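Long-range contacts in Serine/threonine-protein kinase/endoribonuclease IRE1 (Saccharomyces cerevisiae, PDB 2BE1), which senses unfolded proteins in the endoplasmic reticulum lumen through the domain described here and, once auto-activated, splices HAC1 precursor mRNA to launch the unfolded protein response: residues A[50-58]-A[319-328]; A[57-67]-A[186-194]. All blocks are in the same frame, centred on the assembly; numbering follows the deposited sequence.

Contact 1 (A[50-58]-A[319-328])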
loop_
_atom_site.group_PDB
_atom_site.type_symbol
_atom_site.label_atom_id
_atom_site.label_comp_id
_atom_site.label_asym_id
_atom_site.label_seq_id
_atom_site.Cartn_x
_atom_site.Cartn_y
_atom_site.Cartn_z
ATOM N N PRO A 50 -18.812 10.824 -11.218
ATOM C CA PRO A 50 -19.053 11.614 -12.423
ATOM C C PRO A 50 -20.428 12.358 -12.448
ATOM O O PRO A 50 -20.515 13.416 -13.104
ATOM C CB PRO A 50 -18.856 10.595 -13.576
ATOM C CG PRO A 50 -19.192 9.281 -12.998
ATOM C CD PRO A 50 -19.186 9.410 -11.458
ATOM N N SER A 51 -21.470 11.881 -11.756
ATOM C CA SER A 51 -22.635 12.765 -11.542
ATOM C C SER A 51 -23.980 12.099 -11.308
ATOM O O SER A 51 -24.589 11.549 -12.245
ATOM C CB SER A 51 -22.798 13.795 -12.671
ATOM O OG SER A 51 -23.904 14.633 -12.418
ATOM N N ARG A 52 -24.465 12.256 -10.070
ATOM C CA ARG A 52 -25.653 11.571 -9.530
ATOM C C ARG A 52 -26.974 11.976 -10.135
ATOM O O ARG A 52 -27.993 11.272 -9.949
ATOM C CB ARG A 52 -25.729 11.832 -8.028
ATOM C CG ARG A 52 -24.443 11.391 -7.307
ATOM C CD ARG A 52 -23.996 12.369 -6.229
ATOM N NE ARG A 52 -25.081 12.676 -5.292
ATOM C CZ ARG A 52 -24.908 13.320 -4.145
ATOM N NH1 ARG A 52 -23.687 13.714 -3.800
ATOM N NH2 ARG A 52 -25.954 13.567 -3.341
ATOM N N LEU A 53 -26.943 13.121 -10.830
ATOM C CA LEU A 53 -28.162 13.804 -11.345
ATOM C C LEU A 53 -28.408 13.480 -12.837
ATOM O O LEU A 53 -29.563 13.269 -13.248
ATOM C CB LEU A 53 -28.211 15.335 -11.014
ATOM C CG LEU A 53 -27.963 15.803 -9.554
ATOM C CD1 LEU A 53 -28.317 17.273 -9.341
ATOM C CD2 LEU A 53 -28.597 14.911 -8.454
ATOM N N GLU A 54 -27.335 13.396 -13.626
ATOM C CA GLU A 54 -27.464 12.893 -14.991
ATOM C C GLU A 54 -27.747 11.365 -14.918
ATOM O O GLU A 54 -28.874 10.931 -15.217
ATOM C CB GLU A 54 -26.252 13.274 -15.857
ATOM C CG GLU A 54 -24.912 12.851 -15.245
ATOM C CD GLU A 54 -23.703 13.184 -16.116
ATOM O OE1 GLU A 54 -23.200 14.329 -16.036
ATOM O OE2 GLU A 54 -23.223 12.293 -16.861
ATOM N N THR A 55 -26.764 10.560 -14.485
ATOM C CA THR A 55 -26.991 9.118 -14.191
ATOM C C THR A 55 -27.572 8.924 -12.793
ATOM O O THR A 55 -27.052 9.522 -11.841
ATOM C CB THR A 55 -25.704 8.249 -14.245
ATOM O OG1 THR A 55 -25.911 7.121 -13.384
ATOM C CG2 THR A 55 -24.397 9.009 -13.792
ATOM N N TYR A 56 -28.603 8.091 -12.626
ATOM C CA TYR A 56 -29.259 8.036 -11.275
ATOM C C TYR A 56 -28.569 7.091 -10.282
ATOM O O TYR A 56 -29.227 6.268 -9.622
ATOM C CB TYR A 56 -30.743 7.724 -11.375
ATOM C CG TYR A 56 -31.432 8.634 -12.339
ATOM C CD1 TYR A 56 -31.249 10.017 -12.259
ATOM C CD2 TYR A 56 -32.262 8.121 -13.359
ATOM C CE1 TYR A 56 -31.900 10.886 -13.163
ATOM C CE2 TYR A 56 -32.928 8.974 -14.266
ATOM C CZ TYR A 56 -32.746 10.361 -14.160
ATOM O OH TYR A 56 -33.390 11.229 -15.038
ATOM N N GLU A 57 -27.243 7.241 -10.197
ATOM C CA GLU A 57 -26.371 6.344 -9.468
ATOM C C GLU A 57 -25.428 7.113 -8.637
ATOM O O GLU A 57 -25.001 8.198 -9.029
ATOM C CB GLU A 57 -25.428 5.655 -10.403
ATOM C CG GLU A 57 -26.002 4.765 -11.373
ATOM C CD GLU A 57 -24.895 4.334 -12.207
ATOM O OE1 GLU A 57 -23.769 4.708 -11.805
ATOM O OE2 GLU A 57 -25.120 3.640 -13.222
ATOM N N THR A 58 -24.987 6.469 -7.567
ATOM C CA THR A 58 -24.046 7.069 -6.701
ATOM C C THR A 58 -23.160 6.015 -6.033
ATOM O O THR A 58 -23.593 4.881 -5.766
ATOM C CB THR A 58 -24.820 7.930 -5.748
ATOM O OG1 THR A 58 -23.980 8.948 -5.206
ATOM C CG2 THR A 58 -25.397 7.097 -4.687
ATOM N N SER A 319 -38.647 9.187 -11.555
ATOM C CA SER A 319 -37.484 9.835 -12.112
ATOM C C SER A 319 -37.264 11.275 -11.676
ATOM O O SER A 319 -36.141 11.665 -11.286
ATOM C CB SER A 319 -37.570 9.791 -13.624
ATOM O OG SER A 319 -36.414 10.435 -14.154
ATOM N N SER A 320 -38.327 12.073 -11.768
ATOM C CA SER A 320 -38.235 13.476 -11.366
ATOM C C SER A 320 -37.398 13.630 -10.103
ATOM O O SER A 320 -36.657 14.593 -9.960
ATOM C CB SER A 320 -39.616 14.079 -11.166
ATOM O OG SER A 320 -40.370 13.305 -10.267
ATOM N N ILE A 321 -37.488 12.638 -9.227
ATOM C CA ILE A 321 -36.815 12.678 -7.930
ATOM C C ILE A 321 -35.285 12.775 -7.920
ATOM O O ILE A 321 -34.710 13.464 -7.069
ATOM C CB ILE A 321 -37.369 11.591 -6.985
ATOM C CG1 ILE A 321 -38.657 12.186 -6.404
ATOM C CG2 ILE A 321 -36.333 11.195 -5.940
ATOM C CD1 ILE A 321 -39.285 11.522 -5.260
ATOM N N PHE A 322 -34.659 12.138 -8.899
ATOM C CA PHE A 322 -33.219 11.979 -8.943
ATOM C C PHE A 322 -32.592 13.069 -9.769
ATOM O O PHE A 322 -31.365 13.176 -9.844
ATOM C CB PHE A 322 -32.898 10.596 -9.507
ATOM C CG PHE A 322 -33.490 9.481 -8.681
ATOM C CD1 PHE A 322 -34.868 9.154 -8.792
ATOM C CD2 PHE A 322 -32.711 8.813 -7.701
ATOM C CE1 PHE A 322 -35.464 8.145 -7.967
ATOM C CE2 PHE A 322 -33.286 7.801 -6.883
ATOM C CZ PHE A 322 -34.667 7.463 -7.028
ATOM N N GLU A 323 -33.460 13.867 -10.387
ATOM C CA GLU A 323 -33.106 15.090 -11.056
ATOM C C GLU A 323 -32.704 16.168 -10.059
ATOM O O GLU A 323 -31.987 17.095 -10.409
ATOM C CB GLU A 323 -34.340 15.610 -11.743
ATOM C CG GLU A 323 -34.192 15.883 -13.191
ATOM C CD GLU A 323 -34.389 14.615 -13.962
ATOM O OE1 GLU A 323 -33.739 14.431 -15.031
ATOM O OE2 GLU A 323 -35.176 13.779 -13.449
ATOM N N ASP A 324 -33.212 16.086 -8.829
ATOM C CA ASP A 324 -32.952 17.096 -7.836
ATOM C C ASP A 324 -32.035 16.536 -6.729
ATOM O O ASP A 324 -32.229 15.437 -6.226
ATOM C CB ASP A 324 -34.293 17.594 -7.317
ATOM C CG ASP A 324 -34.159 18.612 -6.206
ATOM O OD1 ASP A 324 -34.985 19.525 -6.190
ATOM O OD2 ASP A 324 -33.259 18.514 -5.333
ATOM N N GLU A 325 -31.017 17.306 -6.375
ATOM C CA GLU A 325 -30.076 16.902 -5.361
ATOM C C GLU A 325 -30.808 16.626 -4.072
ATOM O O GLU A 325 -30.695 15.563 -3.497
ATOM C CB GLU A 325 -29.023 18.008 -5.154
ATOM C CG GLU A 325 -28.154 17.818 -3.880
ATOM C CD GLU A 325 -27.350 16.421 -3.825
ATOM O OE1 GLU A 325 -27.085 15.870 -2.656
ATOM O OE2 GLU A 325 -26.989 15.912 -4.964
ATOM N N THR A 326 -31.554 17.615 -3.631
ATOM C CA THR A 326 -32.240 17.562 -2.352
ATOM C C THR A 326 -33.337 16.484 -2.279
ATOM O O THR A 326 -33.455 15.749 -1.267
ATOM C CB THR A 326 -32.763 18.935 -2.056
ATOM O OG1 THR A 326 -31.640 19.809 -2.110
ATOM C CG2 THR A 326 -33.411 19.015 -0.691
ATOM N N LEU A 327 -34.109 16.371 -3.358
ATOM C CA LEU A 327 -35.063 15.284 -3.477
ATOM C C LEU A 327 -34.388 13.939 -3.391
ATOM O O LEU A 327 -34.805 13.103 -2.610
ATOM C CB LEU A 327 -35.859 15.402 -4.738
ATOM C CG LEU A 327 -36.787 16.602 -4.631
ATOM C CD1 LEU A 327 -37.873 16.479 -5.694
ATOM C CD2 LEU A 327 -37.470 16.737 -3.268
ATOM N N PHE A 328 -33.314 13.752 -4.141
ATOM C CA PHE A 328 -32.540 12.510 -4.148
ATOM C C PHE A 328 -32.066 12.127 -2.756
ATOM O O PHE A 328 -32.256 11.005 -2.277
ATOM C CB PHE A 328 -31.342 12.772 -5.025
ATOM C CG PHE A 328 -30.590 11.551 -5.466
ATOM C CD1 PHE A 328 -30.108 10.619 -4.548
ATOM C CD2 PHE A 328 -30.258 11.403 -6.827
ATOM C CE1 PHE A 328 -29.391 9.498 -4.972
ATOM C CE2 PHE A 328 -29.509 10.294 -7.257
ATOM C CZ PHE A 328 -29.089 9.329 -6.310
#
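The turn Arg52–Tyr56, which leads into strand 57-61 of the lumenal domain, packs against the start of helix 325-332 and the helically coiled residues before it, meeting them through Arg52, Leu53 and Tyr56. Asp324 is the N-cap of that helix, accepting from Leu327 N. One residue on, Glu325 forms a salt bridge with Arg52, OE1 lying 2.7 Å from NH2. The two planes are steeply turned, 73° apart, and OE2 sits above one guanidinium face, toward its rim. Arg52 NH1 also makes a weak bond to Leu288 O. Beside this ion pair, Leu53 lays CD2 against the carbonyl O of Phe322 (3.6 Å) and the Phe328 ring, whose CD2 is 4.2 Å from Leu53 CD2. Tyr56 has CG next to its backbone N (chi1 -51°), which lays the ring obliquely across Phe322 CB and carries its hydroxyl to Glu323, where OH gives OE1 a weak hydrogen bond of 3.2 Å. With an alanine here, Phe322 CB would probably lose its aromatic neighbour and Glu323 this donor. Charge pairing at the helix start and a weak phenolic bond thus flank an apolar middle, joining turn and helix by mixed chemistry.

Contact 2 (A[57-67]-A[186-194])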
loop_
_atom_site.group_PDB
_atom_site.type_symbol
_atom_site.label_atom_id
_atom_site.label_comp_id
_atom_site.label_asym_id
_atom_site.label_seq_id
_atom_site.Cartn_x
_atom_site.Cartn_y
_atom_site.Cartn_z
ATOM N N GLU A 57 -27.243 7.241 -10.197
ATOM C CA GLU A 57 -26.371 6.344 -9.468
ATOM C C GLU A 57 -25.428 7.113 -8.637
ATOM O O GLU A 57 -25.001 8.198 -9.029
ATOM C CB GLU A 57 -25.428 5.655 -10.403
ATOM C CG GLU A 57 -26.002 4.765 -11.373
ATOM C CD GLU A 57 -24.895 4.334 -12.207
ATOM O OE1 GLU A 57 -23.769 4.708 -11.805
ATOM O OE2 GLU A 57 -25.120 3.640 -13.222
ATOM N N THR A 58 -24.987 6.469 -7.567
ATOM C CA THR A 58 -24.046 7.069 -6.701
ATOM C C THR A 58 -23.160 6.015 -6.033
ATOM O O THR A 58 -23.593 4.881 -5.766
ATOM C CB THR A 58 -24.820 7.930 -5.748
ATOM O OG1 THR A 58 -23.980 8.948 -5.206
ATOM C CG2 THR A 58 -25.397 7.097 -4.687
ATOM N N LEU A 59 -21.902 6.378 -5.802
ATOM C CA LEU A 59 -20.960 5.469 -5.158
ATOM C C LEU A 59 -21.004 5.647 -3.680
ATOM O O LEU A 59 -21.033 6.794 -3.220
ATOM C CB LEU A 59 -19.537 5.734 -5.610
ATOM C CG LEU A 59 -18.557 4.597 -5.313
ATOM C CD1 LEU A 59 -19.131 3.247 -5.673
ATOM C CD2 LEU A 59 -17.266 4.793 -6.020
ATOM N N ILE A 60 -20.996 4.540 -2.939
ATOM C CA ILE A 60 -21.187 4.590 -1.505
ATOM C C ILE A 60 -20.281 3.610 -0.851
ATOM O O ILE A 60 -20.326 2.428 -1.197
ATOM C CB ILE A 60 -22.608 4.174 -1.138
ATOM C CG1 ILE A 60 -23.598 5.145 -1.769
ATOM C CG2 ILE A 60 -22.803 4.159 0.385
ATOM C CD1 ILE A 60 -24.927 4.639 -1.918
ATOM N N ILE A 61 -19.467 4.059 0.116
ATOM C CA ILE A 61 -18.655 3.087 0.925
ATOM C C ILE A 61 -18.967 3.030 2.411
ATOM O O ILE A 61 -19.420 4.017 3.046
ATOM C CB ILE A 61 -17.205 3.327 0.794
ATOM C CG1 ILE A 61 -16.873 4.608 1.511
ATOM C CG2 ILE A 61 -16.809 3.434 -0.712
ATOM C CD1 ILE A 61 -15.805 5.332 0.778
ATOM N N GLU A 62 -18.789 1.853 2.977
ATOM C CA GLU A 62 -19.022 1.759 4.405
ATOM C C GLU A 62 -17.683 2.142 5.035
ATOM O O GLU A 62 -16.644 1.523 4.743
ATOM C CB GLU A 62 -19.470 0.378 4.846
ATOM C CG GLU A 62 -19.462 0.218 6.337
ATOM C CD GLU A 62 -19.916 -1.158 6.764
ATOM O OE1 GLU A 62 -20.747 -1.319 7.710
ATOM O OE2 GLU A 62 -19.456 -2.100 6.118
ATOM N N PRO A 63 -17.678 3.194 5.868
ATOM C CA PRO A 63 -16.417 3.684 6.380
ATOM C C PRO A 63 -16.047 2.785 7.503
ATOM O O PRO A 63 -16.283 3.120 8.666
ATOM C CB PRO A 63 -16.779 5.046 6.957
ATOM C CG PRO A 63 -18.120 4.890 7.392
ATOM C CD PRO A 63 -18.805 3.971 6.391
ATOM N N PHE A 64 -15.535 1.613 7.215
ATOM C CA PHE A 64 -15.290 0.747 8.333
ATOM C C PHE A 64 -14.520 -0.434 7.841
ATOM O O PHE A 64 -14.737 -0.918 6.732
ATOM C CB PHE A 64 -16.577 0.326 9.029
ATOM C CG PHE A 64 -16.358 -0.752 9.996
ATOM C CD1 PHE A 64 -15.979 -0.464 11.289
ATOM C CD2 PHE A 64 -16.431 -2.097 9.609
ATOM C CE1 PHE A 64 -15.736 -1.525 12.218
ATOM C CE2 PHE A 64 -16.188 -3.158 10.548
ATOM C CZ PHE A 64 -15.848 -2.870 11.832
ATOM N N GLY A 65 -13.591 -0.889 8.645
ATOM C CA GLY A 65 -12.758 -1.950 8.201
ATOM C C GLY A 65 -12.070 -1.662 6.891
ATOM O O GLY A 65 -11.496 -0.577 6.698
ATOM N N ASP A 66 -12.134 -2.662 6.011
ATOM C CA ASP A 66 -11.556 -2.604 4.689
ATOM C C ASP A 66 -12.149 -1.512 3.859
ATOM O O ASP A 66 -11.700 -1.272 2.757
ATOM C CB ASP A 66 -11.807 -3.904 3.988
ATOM C CG ASP A 66 -10.727 -4.950 4.289
ATOM O OD1 ASP A 66 -9.714 -4.652 4.982
ATOM O OD2 ASP A 66 -10.871 -6.106 3.813
ATOM N N GLY A 67 -13.163 -0.849 4.408
ATOM C CA GLY A 67 -13.994 0.082 3.667
ATOM C C GLY A 67 -14.767 -0.582 2.530
ATOM O O GLY A 67 -14.371 -0.496 1.337
ATOM N N SER A 186 -15.056 9.254 -14.812
ATOM C CA SER A 186 -13.932 9.331 -13.866
ATOM C C SER A 186 -14.327 9.382 -12.353
ATOM O O SER A 186 -14.861 10.382 -11.868
ATOM C CB SER A 186 -13.132 10.599 -14.238
ATOM O OG SER A 186 -11.744 10.380 -14.212
ATOM N N TYR A 187 -14.047 8.317 -11.612
ATOM C CA TYR A 187 -14.162 8.353 -10.167
ATOM C C TYR A 187 -12.886 8.738 -9.424
ATOM O O TYR A 187 -11.766 8.795 -10.003
ATOM C CB TYR A 187 -14.519 6.992 -9.695
ATOM C CG TYR A 187 -15.805 6.583 -10.205
ATOM C CD1 TYR A 187 -15.927 6.099 -11.486
ATOM C CD2 TYR A 187 -16.928 6.677 -9.407
ATOM C CE1 TYR A 187 -17.161 5.694 -11.973
ATOM C CE2 TYR A 187 -18.177 6.286 -9.866
ATOM C CZ TYR A 187 -18.291 5.793 -11.154
ATOM O OH TYR A 187 -19.523 5.403 -11.630
ATOM N N ASN A 188 -13.058 8.958 -8.116
ATOM C CA ASN A 188 -11.935 9.267 -7.236
ATOM C C ASN A 188 -12.142 9.261 -5.751
ATOM O O ASN A 188 -12.004 10.287 -5.119
ATOM C CB ASN A 188 -11.366 10.612 -7.570
ATOM C CG ASN A 188 -9.943 10.672 -7.221
ATOM O OD1 ASN A 188 -9.171 11.337 -7.915
ATOM N ND2 ASN A 188 -9.541 9.942 -6.137
ATOM N N VAL A 189 -12.411 8.092 -5.202
ATOM C CA VAL A 189 -12.626 7.965 -3.765
ATOM C C VAL A 189 -11.334 8.042 -2.941
ATOM O O VAL A 189 -10.286 7.675 -3.443
ATOM C CB VAL A 189 -13.467 6.700 -3.377
ATOM C CG1 VAL A 189 -13.568 5.702 -4.512
ATOM C CG2 VAL A 189 -12.981 6.094 -2.029
ATOM N N THR A 190 -11.418 8.565 -1.713
ATOM C CA THR A 190 -10.333 8.472 -0.724
ATOM C C THR A 190 -11.003 8.019 0.614
ATOM O O THR A 190 -12.084 8.469 0.922
ATOM C CB THR A 190 -9.482 9.811 -0.616
ATOM O OG1 THR A 190 -9.919 10.590 0.488
ATOM C CG2 THR A 190 -9.616 10.698 -1.851
ATOM N N TYR A 191 -10.412 7.080 1.348
ATOM C CA TYR A 191 -11.063 6.472 2.511
ATOM C C TYR A 191 -10.023 6.224 3.613
ATOM O O TYR A 191 -9.035 5.517 3.417
ATOM C CB TYR A 191 -11.718 5.155 2.126
ATOM C CG TYR A 191 -11.875 4.178 3.262
ATOM C CD1 TYR A 191 -12.507 4.544 4.396
ATOM C CD2 TYR A 191 -11.390 2.854 3.181
ATOM C CE1 TYR A 191 -12.677 3.631 5.472
ATOM C CE2 TYR A 191 -11.535 1.923 4.229
ATOM C CZ TYR A 191 -12.186 2.321 5.380
ATOM O OH TYR A 191 -12.387 1.476 6.478
ATOM N N SER A 192 -10.206 6.803 4.776
ATOM C CA SER A 192 -9.182 6.705 5.774
ATOM C C SER A 192 -9.807 5.948 6.938
ATOM O O SER A 192 -10.962 5.591 6.848
ATOM C CB SER A 192 -8.699 8.132 6.114
ATOM O OG SER A 192 -9.615 8.942 6.889
ATOM N N THR A 193 -9.113 5.701 8.042
ATOM C CA THR A 193 -9.645 4.730 9.012
ATOM C C THR A 193 -8.638 4.433 10.121
ATOM O O THR A 193 -7.522 3.944 9.844
ATOM C CB THR A 193 -9.987 3.362 8.306
ATOM O OG1 THR A 193 -10.297 2.369 9.261
ATOM C CG2 THR A 193 -8.819 2.830 7.489
ATOM N N TRP A 194 -9.034 4.688 11.370
ATOM C CA TRP A 194 -8.110 4.672 12.480
ATOM C C TRP A 194 -7.779 3.261 12.804
ATOM O O TRP A 194 -8.409 2.369 12.274
ATOM C CB TRP A 194 -8.806 5.241 13.634
ATOM C CG TRP A 194 -9.173 6.643 13.409
ATOM C CD1 TRP A 194 -10.377 7.128 12.928
ATOM C CD2 TRP A 194 -8.371 7.791 13.679
ATOM N NE1 TRP A 194 -10.361 8.521 12.877
ATOM C CE2 TRP A 194 -9.149 8.948 13.361
ATOM C CE3 TRP A 194 -7.082 7.970 14.182
ATOM C CZ2 TRP A 194 -8.646 10.263 13.515
ATOM C CZ3 TRP A 194 -6.598 9.280 14.347
ATOM C CH2 TRP A 194 -7.374 10.400 14.004
#
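Leu59 and Ile61 reach their partners through different first torsions. In Leu59, CG stands opposite the backbone N (chi1 -163°), while in Ile61 CG1 lies between the backbone N and the carbonyl carbon (chi1 71°); both settings aim a terminal methyl at segment 186-194. Leu59 CD2 touches two residues, approaching the Tyr187 ring obliquely at CD2 (3.9 Å) and Val189 CG1 at 4.1 Å. Ile61 meets Val189 tip to tip, its CD1 lying 4.1 Å from CG2, and the same methyl comes within 4.3 Å of Tyr191 CB. Strand 57-61 and the chain from Tyr187 to Tyr191 run in the same direction, but Leu59 and Val189 have their CA atoms 8.8 Å apart, a spacing bridged by side chains. The two strands belong to different sheets, 57-61 pairing with 68-73 and 190-195 with 167-179; Tyr187 and Val189 sit in the loop before 190-195. Beyond the strand the chain turns through Pro63, centre of an inverse gamma turn, and passes the Tyr191 ring with positive phi at Gly65 and Gly67, Pro63 CA lying 3.8 Å from Tyr191 CE1. The modelled hydroxyl lies too near Gly65 O to trust, and its bonding stays doubtful. Asp66 turns away to a salt bridge with Arg86. Strand 57-61 and its following loop thus pack on strand 190-195 and the loop before it, and the dependable contacts are apolar, made by aliphatic and tyrosine side chains.

In the fold
Followed from the N terminus, the chain first passes 50-58, whose partner 319-328 arrives only near the C terminus; contact 1 thus closes a loop of 260 residues, containing most of the domain's later strands. Contact 2 is nested within it, since 57-67 meets 186-194 after 118 intervening residues. Both segments run onto strand 57-61, but contact 1 is made by the turn before it and contact 2 by the strand and the loop after it, their centres 19 Å apart. Pro50 also packs on Tyr187, joining them directly. Turn, strand and loop form one continuous piece that links the three-stranded sheet beginning with 57-61 to the branched sheet containing 190-195 and to the C-terminal helix 325-332.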